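Local coordinates for sulfonate ABC transporter, periplasmic sulfonate-binding protein SsuA (Methylobacillus flagellatus, PDB 3UIF) that probably binds sulfonates or related sulfur compounds in the periplasm and hands them to an ABC transporter for uptake, at residues Q279-Y282 against R283-A287; E141-T144 against F145-K149. All coordinates share one frame; numbering follows the deposited sequence.

Interaction 1: Q279-Y282 against R283-A287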
ATOM      1  N   GLN A 279      -9.090   7.598  -7.310  1.00 43.42           N
ATOM      2  CA  GLN A 279      -9.435   8.955  -6.918  1.00 44.98           C
ATOM      3  C   GLN A 279     -10.201   8.950  -5.591  1.00 45.54           C
ATOM      4  O   GLN A 279      -9.846   9.659  -4.648  1.00 45.90           O
ATOM      5  CB  GLN A 279     -10.249   9.644  -8.007  1.00 47.07           C
ATOM      6  CG  GLN A 279      -9.420  10.074  -9.213  1.00 49.12           C
ATOM      7  CD  GLN A 279     -10.248  10.211 -10.499  1.00 52.19           C
ATOM      8  OE1 GLN A 279     -11.344  10.808 -10.511  1.00 50.39           O
ATOM      9  NE2 GLN A 279      -9.718   9.656 -11.601  1.00 52.69           N
ATOM     10  N   GLU A 280     -11.232   8.116  -5.519  1.00 45.82           N
ATOM     11  CA  GLU A 280     -12.067   8.018  -4.335  1.00 46.66           C
ATOM     12  C   GLU A 280     -11.285   7.588  -3.063  1.00 45.52           C
ATOM     13  O   GLU A 280     -11.427   8.178  -1.985  1.00 46.34           O
ATOM     14  CB  GLU A 280     -13.208   7.059  -4.653  1.00 47.06           C
ATOM     15  CG  GLU A 280     -14.158   6.795  -3.509  1.00 48.00           C
ATOM     16  CD  GLU A 280     -14.944   8.023  -3.119  1.00 51.98           C
ATOM     17  OE1 GLU A 280     -14.769   9.092  -3.764  1.00 50.83           O
ATOM     18  OE2 GLU A 280     -15.737   7.909  -2.158  1.00 55.15           O
ATOM     19  N   HIS A 281     -10.454   6.564  -3.199  1.00 43.91           N
ATOM     20  CA  HIS A 281      -9.564   6.170  -2.126  1.00 42.97           C
ATOM     21  C   HIS A 281      -8.734   7.345  -1.649  1.00 43.37           C
ATOM     22  O   HIS A 281      -8.581   7.547  -0.448  1.00 43.85           O
ATOM     23  CB  HIS A 281      -8.679   5.007  -2.575  1.00 41.41           C
ATOM     24  CG  HIS A 281      -7.585   4.670  -1.599  1.00 40.83           C
ATOM     25  ND1 HIS A 281      -7.807   3.933  -0.484  1.00 40.84           N
ATOM     26  CD2 HIS A 281      -6.236   5.035  -1.569  1.00 39.85           C
ATOM     27  CE1 HIS A 281      -6.649   3.813   0.212  1.00 39.95           C
ATOM     28  NE2 HIS A 281      -5.693   4.490  -0.451  1.00 39.72           N
ATOM     29  N   TYR A 282      -8.195   8.134  -2.576  1.00 43.40           N
ATOM     30  CA  TYR A 282      -7.363   9.287  -2.206  1.00 43.96           C
ATOM     31  C   TYR A 282      -8.121  10.449  -1.550  1.00 45.94           C
ATOM     32  O   TYR A 282      -7.670  10.992  -0.534  1.00 46.75           O
ATOM     33  CB  TYR A 282      -6.504   9.741  -3.383  1.00 43.52           C
ATOM     34  CG  TYR A 282      -5.258   8.906  -3.458  1.00 42.16           C
ATOM     35  CD1 TYR A 282      -4.112   9.285  -2.753  1.00 41.91           C
ATOM     36  CD2 TYR A 282      -5.225   7.713  -4.198  1.00 41.08           C
ATOM     37  CE1 TYR A 282      -2.966   8.513  -2.793  1.00 40.88           C
ATOM     38  CE2 TYR A 282      -4.082   6.931  -4.236  1.00 39.99           C
ATOM     39  CZ  TYR A 282      -2.957   7.334  -3.526  1.00 39.95           C
ATOM     40  OH  TYR A 282      -1.803   6.589  -3.541  1.00 39.08           O
ATOM     41  N   ARG A 283      -9.271  10.798  -2.116  1.00 46.81           N
ATOM     42  CA  ARG A 283     -10.224  11.683  -1.468  1.00 49.28           C
ATOM     43  C   ARG A 283     -10.544  11.183  -0.045  1.00 49.49           C
ATOM     44  O   ARG A 283     -10.502  11.950   0.915  1.00 50.80           O
ATOM     45  CB  ARG A 283     -11.514  11.815  -2.304  1.00 50.17           C
ATOM     46  CG  ARG A 283     -12.591  12.658  -1.619  1.00 53.33           C
ATOM     47  CD  ARG A 283     -13.967  12.653  -2.312  1.00 58.02           C
ATOM     48  NE  ARG A 283     -14.780  11.442  -2.061  1.00 58.26           N
ATOM     49  CZ  ARG A 283     -15.473  11.195  -0.945  1.00 58.43           C
ATOM     50  NH1 ARG A 283     -16.184  10.077  -0.839  1.00 58.08           N
ATOM     51  NH2 ARG A 283     -15.464  12.058   0.072  1.00 56.76           N
ATOM     52  N   LYS A 284     -10.853   9.897   0.092  1.00 47.96           N
ATOM     53  CA  LYS A 284     -11.239   9.358   1.393  1.00 48.73           C
ATOM     54  C   LYS A 284     -10.071   9.394   2.378  1.00 48.14           C
ATOM     55  O   LYS A 284     -10.223   9.845   3.526  1.00 49.08           O
ATOM     56  CB  LYS A 284     -11.782   7.944   1.249  1.00 47.21           C
ATOM     57  CG  LYS A 284     -13.235   7.883   0.840  1.00 48.59           C
ATOM     58  CD  LYS A 284     -13.721   6.444   0.831  1.00 50.30           C
ATOM     59  CE  LYS A 284     -15.235   6.365   0.676  1.00 53.60           C
ATOM     60  NZ  LYS A 284     -15.730   4.986   0.982  1.00 54.22           N
ATOM     61  N   ALA A 285      -8.908   8.939   1.904  1.00 46.10           N
ATOM     62  CA  ALA A 285      -7.700   8.879   2.702  1.00 45.73           C
ATOM     63  C   ALA A 285      -7.249  10.248   3.195  1.00 47.36           C
ATOM     64  O   ALA A 285      -6.775  10.366   4.322  1.00 47.94           O
ATOM     65  CB  ALA A 285      -6.579   8.190   1.938  1.00 43.98           C
ATOM     66  N   VAL A 286      -7.386  11.282   2.371  1.00 47.90           N
ATOM     67  CA  VAL A 286      -6.967  12.620   2.800  1.00 49.61           C
ATOM     68  C   VAL A 286      -7.900  13.155   3.885  1.00 51.66           C
ATOM     69  O   VAL A 286      -7.445  13.812   4.820  1.00 53.01           O
ATOM     70  CB  VAL A 286      -6.796  13.597   1.619  1.00 49.87           C
ATOM     71  CG1 VAL A 286      -6.632  15.026   2.103  1.00 52.53           C
ATOM     72  CG2 VAL A 286      -5.580  13.197   0.799  1.00 48.23           C
ATOM     73  N   ALA A 287      -9.193  12.842   3.773  1.00 52.01           N
ATOM     74  CA  ALA A 287     -10.194  13.240   4.777  1.00 54.32           C
ATOM     75  C   ALA A 287      -9.920  12.563   6.108  1.00 54.05           C
ATOM     76  O   ALA A 287      -9.994  13.221   7.159  1.00 55.88           O
ATOM     77  CB  ALA A 287     -11.612  12.935   4.310  1.00 54.53           C
TER
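Gln-279 O accepts the backbone N-H of Arg-283 at 2.8 Å, an i to i+4 helical bond. The next residue, Glu-280, carries most of the side-chain contact. Its CG stands anti to the backbone N (chi1 178°), and a bend at chi2 turns the carboxylate alongside Arg-283. Arg-283 grips it side-on with two nitrogens. Arg-283 NE donates to Glu-280 OE1 at 2.9 Å, from above the carboxylate plane. Arg-283 NH1 donates to Glu-280 OE2 at 2.6 Å, on the syn side but tilted out of that plane. The two flat groups are not coplanar; their planes differ by 46°. Lys-284 NZ stays 4.3 Å from Glu-280 OE2, too far for an ion pair. With an alanine in place of Glu-280, the Arg-283 guanidinium would probably lose both bonds and be free to turn. His-281 O takes the N-H of Ala-285, whose CB lies over one face of the His-281 ring. That ring is also hydrogen-bonded to Asp-76 and to the carbonyl of Asp-197. Tyr-282 O accepts Val-286 N at 2.9 Å. The charges of Glu-280 and Arg-283 probably offset each other one turn apart, while His-281, Tyr-282, Ala-285 and Val-286 are buried.

Interaction 2: E141-T144 against F145-K149; sequences EGLT and FKDFK
Thr-144 OG1 accepts the backbone N-H of Lys-146 at 3.0 Å. The threonine hydroxyl lies roughly opposite its own backbone N and beside its carbonyl carbon (chi1 151°), which carries it forward over the turn. Lys-146 CG also passes Thr-144 OG1, at 3.6 Å. The carbonyl of the same threonine is used next. Thr-144 O receives Asp-147 N at 3.1 Å, from well above the carbonyl plane. The edge of the Phe-148 ring comes to Thr-144 O, with Phe-148 CD2 at 3.3 Å. On the other branch of the threonine, CG2 faces Asp-147 OD1. The Asp-147 side chain then crosses Leu-143 at about a right angle, and Asp-147 OD2 lies 3.6 Å from Leu-143 CD2. The other methyl, Leu-143 CD1, meets the edge of the Phe-148 ring, 3.8 Å from Phe-148 CZ. The ring is buried and also touches Ile-114, Ile-122 and Leu-138. Asp-147 CB lies over one of its faces, toward the rim. Before this turn, Gly-142 has positive phi and is the C-prime residue of a Schellman motif that ends helix 130-140. Thr-144 then forms an ST turn that opens the 3-10 segment 145-147. Together they make the return from helix to strand in a beta-alpha-beta crossover, in which strands 121-124 and 149-151 are parallel neighbours.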
ATOM      1  N   GLU A 141     -21.991   0.365   8.354  1.00 58.74           N
ATOM      2  CA  GLU A 141     -23.017  -0.278   9.183  1.00 61.11           C
ATOM      3  C   GLU A 141     -23.585   0.671  10.245  1.00 63.16           C
ATOM      4  O   GLU A 141     -24.264   0.242  11.186  1.00 64.46           O
ATOM      5  CB  GLU A 141     -22.522  -1.626   9.742  1.00 59.70           C
ATOM      6  CG  GLU A 141     -21.953  -2.543   8.644  1.00 57.72           C
ATOM      7  CD  GLU A 141     -22.269  -4.043   8.801  1.00 61.25           C
ATOM      8  OE1 GLU A 141     -21.401  -4.889   8.424  1.00 59.77           O
ATOM      9  OE2 GLU A 141     -23.386  -4.387   9.274  1.00 63.06           O
ATOM     10  N   GLY A 142     -23.326   1.969  10.053  1.00 63.29           N
ATOM     11  CA  GLY A 142     -23.926   3.044  10.845  1.00 65.68           C
ATOM     12  C   GLY A 142     -23.419   3.090  12.269  1.00 66.27           C
ATOM     13  O   GLY A 142     -24.192   3.273  13.209  1.00 68.60           O
ATOM     14  N   LEU A 143     -22.114   2.911  12.425  1.00 64.25           N
ATOM     15  CA  LEU A 143     -21.481   2.896  13.736  1.00 64.59           C
ATOM     16  C   LEU A 143     -20.322   3.871  13.750  1.00 63.94           C
ATOM     17  O   LEU A 143     -19.912   4.372  12.693  1.00 62.77           O
ATOM     18  CB  LEU A 143     -20.952   1.499  14.049  1.00 62.85           C
ATOM     19  CG  LEU A 143     -21.899   0.312  13.928  1.00 63.40           C
ATOM     20  CD1 LEU A 143     -21.103  -0.976  14.069  1.00 61.30           C
ATOM     21  CD2 LEU A 143     -23.010   0.398  14.973  1.00 66.94           C
ATOM     22  N   THR A 144     -19.784   4.110  14.947  1.00 64.46           N
ATOM     23  CA  THR A 144     -18.617   4.977  15.149  1.00 64.13           C
ATOM     24  C   THR A 144     -17.632   4.326  16.139  1.00 63.10           C
ATOM     25  O   THR A 144     -17.945   3.288  16.752  1.00 63.39           O
ATOM     26  CB  THR A 144     -19.055   6.391  15.646  1.00 66.71           C
ATOM     27  OG1 THR A 144     -18.023   6.978  16.456  1.00 66.87           O
ATOM     28  CG2 THR A 144     -20.339   6.309  16.489  1.00 69.37           C
ATOM     29  N   PHE A 145     -16.456   4.940  16.290  1.00 62.80           N
ATOM     30  CA  PHE A 145     -15.506   4.602  17.362  1.00 62.66           C
ATOM     31  C   PHE A 145     -16.123   4.628  18.754  1.00 65.18           C
ATOM     32  O   PHE A 145     -15.772   3.804  19.603  1.00 65.27           O
ATOM     33  CB  PHE A 145     -14.294   5.529  17.311  1.00 62.19           C
ATOM     34  CG  PHE A 145     -13.456   5.315  16.100  1.00 59.62           C
ATOM     35  CD1 PHE A 145     -13.768   5.954  14.898  1.00 59.49           C
ATOM     36  CD2 PHE A 145     -12.388   4.420  16.130  1.00 58.21           C
ATOM     37  CE1 PHE A 145     -13.012   5.715  13.755  1.00 56.95           C
ATOM     38  CE2 PHE A 145     -11.628   4.182  14.990  1.00 56.12           C
ATOM     39  CZ  PHE A 145     -11.940   4.826  13.808  1.00 55.23           C
ATOM     40  N   LYS A 146     -17.048   5.562  18.974  1.00 67.41           N
ATOM     41  CA  LYS A 146     -17.799   5.658  20.231  1.00 70.12           C
ATOM     42  C   LYS A 146     -18.344   4.321  20.728  1.00 70.03           C
ATOM     43  O   LYS A 146     -18.451   4.103  21.934  1.00 71.98           O
ATOM     44  CB  LYS A 146     -18.962   6.646  20.085  1.00 72.57           C
ATOM     45  CG  LYS A 146     -18.549   8.094  19.845  1.00 74.36           C
ATOM     46  CD  LYS A 146     -17.331   8.462  20.689  1.00 73.75           C
ATOM     47  CE  LYS A 146     -17.020   9.955  20.616  1.00 77.11           C
ATOM     48  NZ  LYS A 146     -15.830  10.296  21.454  1.00 78.36           N
ATOM     49  N   ASP A 147     -18.672   3.430  19.795  1.00 68.36           N
ATOM     50  CA  ASP A 147     -19.343   2.168  20.119  1.00 68.64           C
ATOM     51  C   ASP A 147     -18.409   1.023  20.459  1.00 66.67           C
ATOM     52  O   ASP A 147     -18.851  -0.120  20.629  1.00 66.47           O
ATOM     53  CB  ASP A 147     -20.221   1.736  18.956  1.00 67.48           C
ATOM     54  CG  ASP A 147     -21.280   2.742  18.644  1.00 70.55           C
ATOM     55  OD1 ASP A 147     -21.365   3.748  19.391  1.00 71.69           O
ATOM     56  OD2 ASP A 147     -22.015   2.527  17.656  1.00 71.05           O
ATOM     57  N   PHE A 148     -17.120   1.314  20.555  1.00 65.84           N
ATOM     58  CA  PHE A 148     -16.171   0.285  20.905  1.00 64.43           C
ATOM     59  C   PHE A 148     -15.127   0.832  21.859  1.00 65.73           C
ATOM     60  O   PHE A 148     -14.838   2.031  21.854  1.00 66.22           O
ATOM     61  CB  PHE A 148     -15.510  -0.252  19.641  1.00 61.65           C
ATOM     62  CG  PHE A 148     -16.488  -0.628  18.556  1.00 61.07           C
ATOM     63  CD1 PHE A 148     -17.044  -1.907  18.511  1.00 60.50           C
ATOM     64  CD2 PHE A 148     -16.860   0.298  17.579  1.00 60.84           C
ATOM     65  CE1 PHE A 148     -17.938  -2.259  17.510  1.00 60.24           C
ATOM     66  CE2 PHE A 148     -17.760  -0.047  16.587  1.00 60.05           C
ATOM     67  CZ  PHE A 148     -18.298  -1.327  16.548  1.00 60.15           C
ATOM     68  N   LYS A 149     -14.586  -0.043  22.700  1.00 65.60           N
ATOM     69  CA  LYS A 149     -13.329   0.259  23.366  1.00 66.18           C
ATOM     70  C   LYS A 149     -12.195  -0.131  22.390  1.00 63.75           C
ATOM     71  O   LYS A 149     -11.975  -1.314  22.111  1.00 61.80           O
ATOM     72  CB  LYS A 149     -13.221  -0.456  24.726  1.00 67.42           C
ATOM     73  CG  LYS A 149     -12.018  -0.035  25.578  1.00 69.06           C
ATOM     74  CD  LYS A 149     -12.123  -0.578  27.003  1.00 72.29           C
ATOM     75  CE  LYS A 149     -11.327   0.266  27.999  1.00 74.52           C
ATOM     76  NZ  LYS A 149     -11.674   0.002  29.432  1.00 77.01           N
TER

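How the interactions relate
Interaction 2 comes first along the chain, and interaction 1 follows more than a hundred residues later. Their centres are 21 Å apart, and their nearest atoms are about 10 Å apart without touching. Interaction 2 sits at the surface, where helix 130-140 leads to strand 149-151, an outermost strand of the five-stranded sheet. Interaction 1 lies on helix 276-291, nearer the centre of the chain. The two are linked through helix 130-140: Lys-284 and Ala-285 touch Asn-136 and Leu-132 on it, and interaction 2 follows directly on its end. Helix 276-291 also touches helix 77-85, so it packs against elements associated with both sheets. The two-sheet architecture is consistent with a periplasmic binding protein of two alpha/beta domains.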